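PDB 3P09: beta-lactamase from Francisella tularensis subsp. tularensis, which probably hydrolyses beta-lactam antibiotics to substituted beta-amino acids, as a member of the class A beta-lactamases, and so would confer antibiotic resistance. Local coordinates for residues Ser64-Leu69 and Thr155-Asp160; Asn165-Gln168 and Asn174-Thr177; Val71-Asp76 and Arg135-Leu140. One frame throughout, in Å; residues are numbered along the deposited sequence.

In the fold
Contact 1 sets the start of helix 66-80 against residues 155-160, far along the chain, and so closes a loop of 85 intervening residues, much of it helical. Contact 3 is nested inside that loop: it joins the middle of the same helix to the end of helix 127-137, just before the turn into helix 140-149. After contact 1 has closed, contact 2 draws together 165-168 and 174-177 across five residues, ending on the strand that pairs with 60-61. Probable hydrogen bonds between Thr155 OG1 and Thr176 OG1 and from Thr158 N to Asn174 OD1 tie contacts 1 and 2 together, whereas Leu140 CD1 packs on Ala159, linking contacts 1 and 3. Contacts 2 and 3 do not touch.

Contact 1 (Ser64-Leu69 and Thr155-Asp160); sequences SVFKFL and TIITAD
Ile157 meets the start of helix 66-80 with the end of its side chain: CD1 lies 3.8 Å from Phe66 CB and 4.3 Å from Leu69 CD1. Phe66 and Leu69 are three residues apart and both point toward the loop, offering one apolar surface. Ile157 reaches it because CG1 stands anti to the carbonyl carbon (chi1 -66°) and the chain then runs on extended. Beside it, Thr155 and Leu69 meet tip to tip, CG2 to CD1 at 4.1 Å. A threonine suits this place, giving its methyl to the helix while OG1 is hydrogen-bonded to Asp152 and Thr176.

Behind these carbons, polar bonds fix the loop: Ile157 O accepts from Asn144 ND2, and Thr158 N gives to Asn174 OD1. On the helix, Lys67 CG sits over one face of the Phe66 ring, toward its rim, and Lys67 NZ is bonded to Ser64 OG at 3.1 Å and to Ser125 O. Ser64 and Lys67 probably form the SxxK motif, whose serine is the nucleophile in class A enzymes. No hydrogen bond joins the two segments, so buried apolar packing sets the probable omega loop, which includes Glu161, against the helix start that bears Lys67 and follows Ser64.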
loop_
_atom_site.group_PDB
_atom_site.type_symbol
_atom_site.label_atom_id
_atom_site.label_comp_id
_atom_site.label_asym_id
_atom_site.label_seq_id
_atom_site.Cartn_x
_atom_site.Cartn_y
_atom_site.Cartn_z
ATOM N N SER A 64 -1.666 -6.570 1.799
ATOM C CA SER A 64 -2.361 -5.481 2.477
ATOM C C SER A 64 -2.205 -4.119 1.812
ATOM O O SER A 64 -2.867 -3.169 2.201
ATOM C CB SER A 64 -1.907 -5.382 3.934
ATOM O OG SER A 64 -2.560 -6.363 4.714
ATOM N N VAL A 65 -1.339 -4.007 0.815
ATOM C CA VAL A 65 -1.204 -2.718 0.134
ATOM C C VAL A 65 -2.544 -2.249 -0.476
ATOM O O VAL A 65 -2.800 -1.051 -0.604
ATOM C CB VAL A 65 -0.091 -2.758 -0.931
ATOM C CG1 VAL A 65 -0.050 -1.452 -1.726
ATOM C CG2 VAL A 65 1.260 -3.006 -0.259
ATOM N N PHE A 66 -3.402 -3.193 -0.847
ATOM C CA PHE A 66 -4.691 -2.827 -1.430
ATOM C C PHE A 66 -5.442 -1.865 -0.503
ATOM O O PHE A 66 -6.306 -1.113 -0.945
ATOM C CB PHE A 66 -5.542 -4.078 -1.732
ATOM C CG PHE A 66 -6.438 -4.510 -0.597
ATOM C CD1 PHE A 66 -5.955 -5.320 0.422
ATOM C CD2 PHE A 66 -7.775 -4.122 -0.565
ATOM C CE1 PHE A 66 -6.784 -5.720 1.461
ATOM C CE2 PHE A 66 -8.603 -4.509 0.471
ATOM C CZ PHE A 66 -8.108 -5.308 1.489
ATOM N N LYS A 67 -5.115 -1.877 0.788
ATOM C CA LYS A 67 -5.882 -1.050 1.724
ATOM C C LYS A 67 -5.800 0.460 1.429
ATOM O O LYS A 67 -6.715 1.200 1.781
ATOM C CB LYS A 67 -5.515 -1.375 3.184
ATOM C CG LYS A 67 -5.975 -2.784 3.587
ATOM C CD LYS A 67 -5.272 -3.297 4.846
ATOM C CE LYS A 67 -5.725 -4.736 5.142
ATOM N NZ LYS A 67 -4.971 -5.314 6.295
ATOM N N PHE A 68 -4.733 0.928 0.782
ATOM C CA PHE A 68 -4.692 2.359 0.452
ATOM C C PHE A 68 -5.578 2.700 -0.747
ATOM O O PHE A 68 -6.118 3.806 -0.837
ATOM C CB PHE A 68 -3.253 2.924 0.329
ATOM C CG PHE A 68 -2.620 2.781 -1.051
ATOM C CD1 PHE A 68 -3.035 3.575 -2.121
ATOM C CD2 PHE A 68 -1.563 1.892 -1.246
ATOM C CE1 PHE A 68 -2.434 3.462 -3.374
ATOM C CE2 PHE A 68 -0.953 1.763 -2.508
ATOM C CZ PHE A 68 -1.393 2.554 -3.567
ATOM N N LEU A 69 -5.748 1.746 -1.655
ATOM C CA LEU A 69 -6.700 1.916 -2.760
ATOM C C LEU A 69 -8.129 1.992 -2.235
ATOM O O LEU A 69 -8.955 2.786 -2.703
ATOM C CB LEU A 69 -6.592 0.740 -3.724
ATOM C CG LEU A 69 -5.241 0.632 -4.414
ATOM C CD1 LEU A 69 -5.173 -0.669 -5.246
ATOM C CD2 LEU A 69 -5.027 1.839 -5.300
ATOM N N THR A 155 -3.815 -3.863 -11.675
ATOM C CA THR A 155 -4.155 -4.376 -10.349
ATOM C C THR A 155 -5.456 -5.178 -10.390
ATOM O O THR A 155 -6.492 -4.664 -10.804
ATOM C CB THR A 155 -4.283 -3.203 -9.359
ATOM O OG1 THR A 155 -3.006 -2.574 -9.233
ATOM C CG2 THR A 155 -4.745 -3.673 -7.988
ATOM N N ILE A 156 -5.401 -6.436 -9.965
ATOM C CA ILE A 156 -6.576 -7.296 -9.982
ATOM C C ILE A 156 -6.915 -7.803 -8.584
ATOM O O ILE A 156 -6.238 -8.671 -8.059
ATOM C CB ILE A 156 -6.366 -8.522 -10.873
ATOM C CG1 ILE A 156 -5.876 -8.099 -12.258
ATOM C CG2 ILE A 156 -7.657 -9.307 -10.967
ATOM C CD1 ILE A 156 -6.911 -7.317 -13.051
ATOM N N ILE A 157 -7.976 -7.270 -7.994
ATOM C CA ILE A 157 -8.380 -7.661 -6.646
ATOM C C ILE A 157 -9.680 -8.459 -6.703
ATOM O O ILE A 157 -10.668 -8.013 -7.313
ATOM C CB ILE A 157 -8.580 -6.425 -5.771
ATOM C CG1 ILE A 157 -7.239 -5.716 -5.553
ATOM C CG2 ILE A 157 -9.206 -6.818 -4.433
ATOM C CD1 ILE A 157 -7.391 -4.343 -5.002
ATOM N N THR A 158 -9.695 -9.643 -6.092
ATOM C CA THR A 158 -10.872 -10.515 -6.210
ATOM C C THR A 158 -11.379 -10.965 -4.856
ATOM O O THR A 158 -12.304 -11.777 -4.772
ATOM C CB THR A 158 -10.587 -11.775 -7.049
ATOM O OG1 THR A 158 -9.541 -12.535 -6.427
ATOM C CG2 THR A 158 -10.181 -11.395 -8.474
ATOM N N ALA A 159 -10.771 -10.442 -3.798
ATOM C CA ALA A 159 -11.186 -10.806 -2.452
ATOM C C ALA A 159 -10.752 -9.764 -1.429
ATOM O O ALA A 159 -9.924 -8.899 -1.709
ATOM C CB ALA A 159 -10.632 -12.186 -2.081
ATOM N N ASP A 160 -11.334 -9.851 -0.241
ATOM C CA ASP A 160 -10.900 -9.025 0.872
ATOM C C ASP A 160 -10.044 -9.878 1.811
ATOM O O ASP A 160 -9.421 -10.835 1.354
ATOM C CB ASP A 160 -12.086 -8.340 1.559
ATOM C CG ASP A 160 -13.123 -9.317 2.068
ATOM O OD1 ASP A 160 -12.784 -10.506 2.264
ATOM O OD2 ASP A 160 -14.275 -8.878 2.294
#

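Contact 2 (Asn165-Gln168 and Asn174-Thr177); sequences NYTQ and NKTT
The extended Lys175 side chain crosses Thr167 at a slant to reach the backbone of Gln168, where NZ gives a hydrogen bond of 2.8 Å to Gln168 O. The donor comes in bent, at a C=O...N angle of 136°, and tilted 33° from the carbonyl plane. On the way, Lys175 CE passes Thr167 CB at 3.8 Å while CG lies 4.1 Å from Thr167 CG2. A long apolar stem with a donor at its end is just what this path needs.

Thr167 is the close-packed centre. With OG1 set between the backbone N and the carbonyl carbon (chi1 56°), its CG2 is turned to the facing segment and sits 3.6 Å from Asn174 O and 4.0 Å from Asn174 CB. Asn174 has left-handed backbone angles, which asparagine tolerates well; its OD1 accepts from Thr158 N, while ND2 comes only within 3.6 Å of Tyr166 O, a loose approach. Here the contact thins: Tyr166 and Gln168 are exposed, both direct their CB away from the facing segment, and Gln168 was deposited in two conformers.

Residues 174-176 are held by backbone bonds, Asn174 with Ile62, Thr176 with Phe60 of strand 60-61, and Lys175 with Ile156. Residues 165-168 probably belong to the omega loop of class A beta-lactamases, and 174-177 take the chain out of it through strand 175-176. The charge of Lys175 is probably offset by carbonyl dipoles, as its amine, through Gln168 O and weakly Ser171 O, bridges the returning chain.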
loop_
_atom_site.group_PDB
_atom_site.type_symbol
_atom_site.label_atom_id
_atom_site.label_comp_id
_atom_site.label_asym_id
_atom_site.label_seq_id
_atom_site.Cartn_x
_atom_site.Cartn_y
_atom_site.Cartn_z
ATOM N N ASN A 165 -4.635 -12.421 0.349
ATOM C CA ASN A 165 -3.225 -12.757 0.528
ATOM C C ASN A 165 -2.745 -13.971 -0.263
ATOM O O ASN A 165 -1.540 -14.219 -0.361
ATOM C CB ASN A 165 -2.925 -12.970 2.013
ATOM C CG ASN A 165 -3.031 -11.691 2.802
ATOM O OD1 ASN A 165 -2.452 -10.682 2.427
ATOM N ND2 ASN A 165 -3.792 -11.718 3.877
ATOM N N TYR A 166 -3.680 -14.733 -0.814
ATOM C CA TYR A 166 -3.336 -15.995 -1.463
ATOM C C TYR A 166 -3.269 -15.833 -2.961
ATOM O O TYR A 166 -4.230 -15.406 -3.600
ATOM C CB TYR A 166 -4.356 -17.068 -1.126
ATOM C CG TYR A 166 -4.783 -17.020 0.316
ATOM C CD1 TYR A 166 -3.864 -16.763 1.322
ATOM C CD2 TYR A 166 -6.114 -17.216 0.670
ATOM C CE1 TYR A 166 -4.255 -16.696 2.651
ATOM C CE2 TYR A 166 -6.515 -17.167 1.994
ATOM C CZ TYR A 166 -5.579 -16.907 2.976
ATOM O OH TYR A 166 -5.986 -16.857 4.287
ATOM N N THR A 167 -2.112 -16.152 -3.520
ATOM C CA THR A 167 -1.929 -16.009 -4.949
ATOM C C THR A 167 -1.370 -17.305 -5.493
ATOM O O THR A 167 -1.100 -18.249 -4.746
ATOM C CB THR A 167 -0.933 -14.859 -5.285
ATOM O OG1 THR A 167 0.320 -15.082 -4.620
ATOM C CG2 THR A 167 -1.492 -13.509 -4.841
ATOM N N GLN A 168 -1.193 -17.350 -6.805
ATOM C CA GLN A 168 -0.473 -18.446 -7.431
ATOM C C GLN A 168 0.575 -17.824 -8.334
ATOM O O GLN A 168 0.349 -16.747 -8.894
ATOM C CB GLN A 168 -1.426 -19.337 -8.224
ATOM C CG GLN A 168 -2.601 -19.864 -7.406
ATOM C CD GLN A 168 -2.182 -20.863 -6.338
ATOM O OE1 GLN A 168 -1.057 -21.365 -6.347
ATOM N NE2 GLN A 168 -3.089 -21.156 -5.411
ATOM N N ASN A 174 -5.112 -10.979 -7.577
ATOM C CA ASN A 174 -4.628 -10.408 -6.314
ATOM C C ASN A 174 -3.176 -9.962 -6.396
ATOM O O ASN A 174 -2.442 -10.047 -5.423
ATOM C CB ASN A 174 -4.867 -11.380 -5.151
ATOM C CG ASN A 174 -6.351 -11.686 -4.952
ATOM O OD1 ASN A 174 -7.209 -10.888 -5.328
ATOM N ND2 ASN A 174 -6.656 -12.834 -4.352
ATOM N N LYS A 175 -2.777 -9.489 -7.577
ATOM C CA LYS A 175 -1.435 -8.946 -7.777
ATOM C C LYS A 175 -1.483 -7.544 -8.382
ATOM O O LYS A 175 -2.516 -7.110 -8.895
ATOM C CB LYS A 175 -0.617 -9.862 -8.682
ATOM C CG LYS A 175 -0.318 -11.213 -8.045
ATOM C CD LYS A 175 0.707 -11.994 -8.822
ATOM C CE LYS A 175 0.899 -13.394 -8.220
ATOM N NZ LYS A 175 1.665 -14.310 -9.136
ATOM N N THR A 176 -0.364 -6.837 -8.300
ATOM C CA THR A 176 -0.245 -5.533 -8.952
ATOM C C THR A 176 1.184 -5.433 -9.489
ATOM O O THR A 176 1.977 -6.355 -9.285
ATOM C CB THR A 176 -0.549 -4.395 -7.942
ATOM O OG1 THR A 176 -0.493 -3.122 -8.606
ATOM C CG2 THR A 176 0.458 -4.412 -6.796
ATOM N N THR A 177 1.523 -4.328 -10.158
ATOM C CA THR A 177 2.899 -4.098 -10.611
ATOM C C THR A 177 3.470 -2.897 -9.863
ATOM O O THR A 177 2.712 -2.040 -9.394
ATOM C CB THR A 177 2.966 -3.751 -12.128
ATOM O OG1 THR A 177 2.209 -2.555 -12.375
ATOM C CG2 THR A 177 2.420 -4.906 -12.997
#

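Contact 3 (Val71-Asp76 and Arg135-Leu140); sequences VGAILD and RELGGL. With SO4 (sulfate ion), chain E.
Leu137, near the end of helix 127-137, packs its side chain against Ala73 and Ile74 of helix 66-80. Its CB points toward that helix and lies 4.1 Å from Ile74 CD1. CG then stands anti to the backbone N (chi1 -174°), which brings the fork against Ala73 and Ile74. Of the two branches, CD1 meets Ile74 CD1 at 4.0 Å and rests 3.8 Å from Ala73 O, while CD2 lies against Ala73 CB, also at 3.8 Å. The small alanine lets the branched leucine tip come close to the helix backbone; the isoleucine, whose CB bond does not aim at Leu137, brings its far end back to it.

These helices belong to the helical region of the class A beta-lactamase fold, and more of it surrounds the contact. Leu143 of helix 140-149 touches both Ala73 and Leu137, and Ile115 and Asn119 of helix 115-123 pack on Ile74.

Just past Leu137 the helix ends in a Schellman motif, in which Gly138 N is bonded to Arg135 O at 2.9 Å. Gly138 and Gly139 both have positive phi, 110° and 105°, readily adopted by glycine, which has no CB to crowd the preceding carbonyl. Away from Ala73 and Ile74, the exposed Arg135 forms a salt bridge with Glu136, gripping one oxygen side-on: NH2 meets the anti lone pair of Glu136 OE2 at 2.9 Å, and NE reaches the same OE2 at 3.1 Å from above the carboxylate plane. Arg135 NH1 has a second acidic partner in Asp95. Gly139 is the N-cap of helix 140-149, and there a sulfate ion, probably from the crystallisation liquor, accepts a weak bond from Leu140 N to its O1 and another hydrogen bond from Gln141 N.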
loop_
_atom_site.group_PDB
_atom_site.type_symbol
_atom_site.label_atom_id
_atom_site.label_comp_id
_atom_site.label_asym_id
_atom_site.label_seq_id
_atom_site.Cartn_x
_atom_site.Cartn_y
_atom_site.Cartn_z
ATOM N N VAL A 71 -9.079 2.929 0.803
ATOM C CA VAL A 71 -9.279 4.199 1.491
ATOM C C VAL A 71 -9.421 5.346 0.485
ATOM O O VAL A 71 -10.247 6.244 0.656
ATOM C CB VAL A 71 -8.165 4.443 2.519
ATOM C CG1 VAL A 71 -8.131 5.892 2.950
ATOM C CG2 VAL A 71 -8.392 3.527 3.701
ATOM N N GLY A 72 -8.642 5.296 -0.586
ATOM C CA GLY A 72 -8.826 6.238 -1.673
ATOM C C GLY A 72 -10.255 6.205 -2.211
ATOM O O GLY A 72 -10.887 7.241 -2.421
ATOM N N ALA A 73 -10.766 5.000 -2.432
ATOM C CA ALA A 73 -12.129 4.813 -2.910
ATOM C C ALA A 73 -13.147 5.395 -1.941
ATOM O O ALA A 73 -14.142 5.989 -2.347
ATOM C CB ALA A 73 -12.407 3.332 -3.142
ATOM N N ILE A 74 -12.911 5.191 -0.652
ATOM C CA ILE A 74 -13.808 5.725 0.361
ATOM C C ILE A 74 -13.820 7.249 0.325
ATOM O O ILE A 74 -14.875 7.876 0.443
ATOM C CB ILE A 74 -13.394 5.227 1.762
ATOM C CG1 ILE A 74 -13.671 3.725 1.879
ATOM C CG2 ILE A 74 -14.116 6.022 2.868
ATOM C CD1 ILE A 74 -15.160 3.399 2.014
ATOM N N LEU A 75 -12.651 7.855 0.150
ATOM C CA LEU A 75 -12.566 9.319 0.102
ATOM C C LEU A 75 -13.269 9.879 -1.130
ATOM O O LEU A 75 -13.918 10.935 -1.075
ATOM C CB LEU A 75 -11.103 9.766 0.129
ATOM C CG LEU A 75 -10.383 9.470 1.452
ATOM C CD1 LEU A 75 -8.885 9.659 1.336
ATOM C CD2 LEU A 75 -10.940 10.352 2.549
ATOM N N ASP A 76 -13.134 9.175 -2.245
ATOM C CA ASP A 76 -13.812 9.559 -3.472
ATOM C C ASP A 76 -15.315 9.463 -3.211
ATOM O O ASP A 76 -16.078 10.359 -3.567
ATOM C CB ASP A 76 -13.362 8.627 -4.609
ATOM C CG ASP A 76 -14.208 8.763 -5.873
ATOM O OD1 ASP A 76 -13.857 9.585 -6.745
ATOM O OD2 ASP A 76 -15.204 8.018 -6.011
ATOM N N ARG A 135 -17.362 -3.437 2.510
ATOM C CA ARG A 135 -18.808 -3.569 2.604
ATOM C C ARG A 135 -19.501 -2.209 2.500
ATOM O O ARG A 135 -20.447 -2.049 1.741
ATOM C CB ARG A 135 -19.196 -4.264 3.913
ATOM C CG ARG A 135 -20.693 -4.553 4.034
ATOM C CD ARG A 135 -21.047 -5.022 5.431
ATOM N NE ARG A 135 -20.874 -3.944 6.397
ATOM C CZ ARG A 135 -20.365 -4.097 7.617
ATOM N NH1 ARG A 135 -19.966 -5.291 8.038
ATOM N NH2 ARG A 135 -20.253 -3.051 8.417
ATOM N N GLU A 136 -19.035 -1.225 3.266
ATOM C CA GLU A 136 -19.687 0.090 3.278
ATOM C C GLU A 136 -19.509 0.829 1.955
ATOM O O GLU A 136 -20.285 1.728 1.631
ATOM C CB GLU A 136 -19.200 0.957 4.451
ATOM C CG GLU A 136 -19.455 0.342 5.842
ATOM C CD GLU A 136 -20.931 0.088 6.115
ATOM O OE1 GLU A 136 -21.770 0.885 5.637
ATOM O OE2 GLU A 136 -21.247 -0.908 6.810
ATOM N N LEU A 137 -18.499 0.435 1.185
ATOM C CA LEU A 137 -18.276 0.993 -0.154
ATOM C C LEU A 137 -19.273 0.415 -1.154
ATOM O O LEU A 137 -19.521 0.994 -2.216
ATOM C CB LEU A 137 -16.843 0.692 -0.635
ATOM C CG LEU A 137 -16.428 1.339 -1.964
ATOM C CD1 LEU A 137 -16.262 2.857 -1.823
ATOM C CD2 LEU A 137 -15.154 0.721 -2.500
ATOM N N GLY A 138 -19.829 -0.740 -0.816
ATOM C CA GLY A 138 -20.751 -1.432 -1.699
ATOM C C GLY A 138 -20.182 -2.716 -2.282
ATOM O O GLY A 138 -20.775 -3.303 -3.179
ATOM N N GLY A 139 -19.033 -3.153 -1.778
ATOM C CA GLY A 139 -18.443 -4.407 -2.209
ATOM C C GLY A 139 -17.247 -4.263 -3.136
ATOM O O GLY A 139 -16.861 -3.159 -3.523
ATOM N N LEU A 140 -16.669 -5.395 -3.516
ATOM C CA LEU A 140 -15.446 -5.408 -4.313
ATOM C C LEU A 140 -15.602 -4.876 -5.725
ATOM O O LEU A 140 -14.651 -4.334 -6.298
ATOM C CB LEU A 140 -14.881 -6.826 -4.368
ATOM C CG LEU A 140 -14.317 -7.277 -3.028
ATOM C CD1 LEU A 140 -13.902 -8.729 -3.104
ATOM C CD2 LEU A 140 -13.123 -6.389 -2.658
HETATM S S SO4 E . -19.055 -8.176 -4.662
HETATM O O1 SO4 E . -18.607 -8.156 -3.268
HETATM O O2 SO4 E . -18.113 -8.956 -5.462
HETATM O O3 SO4 E . -20.376 -8.792 -4.739
HETATM O O4 SO4 E . -19.123 -6.811 -5.188
#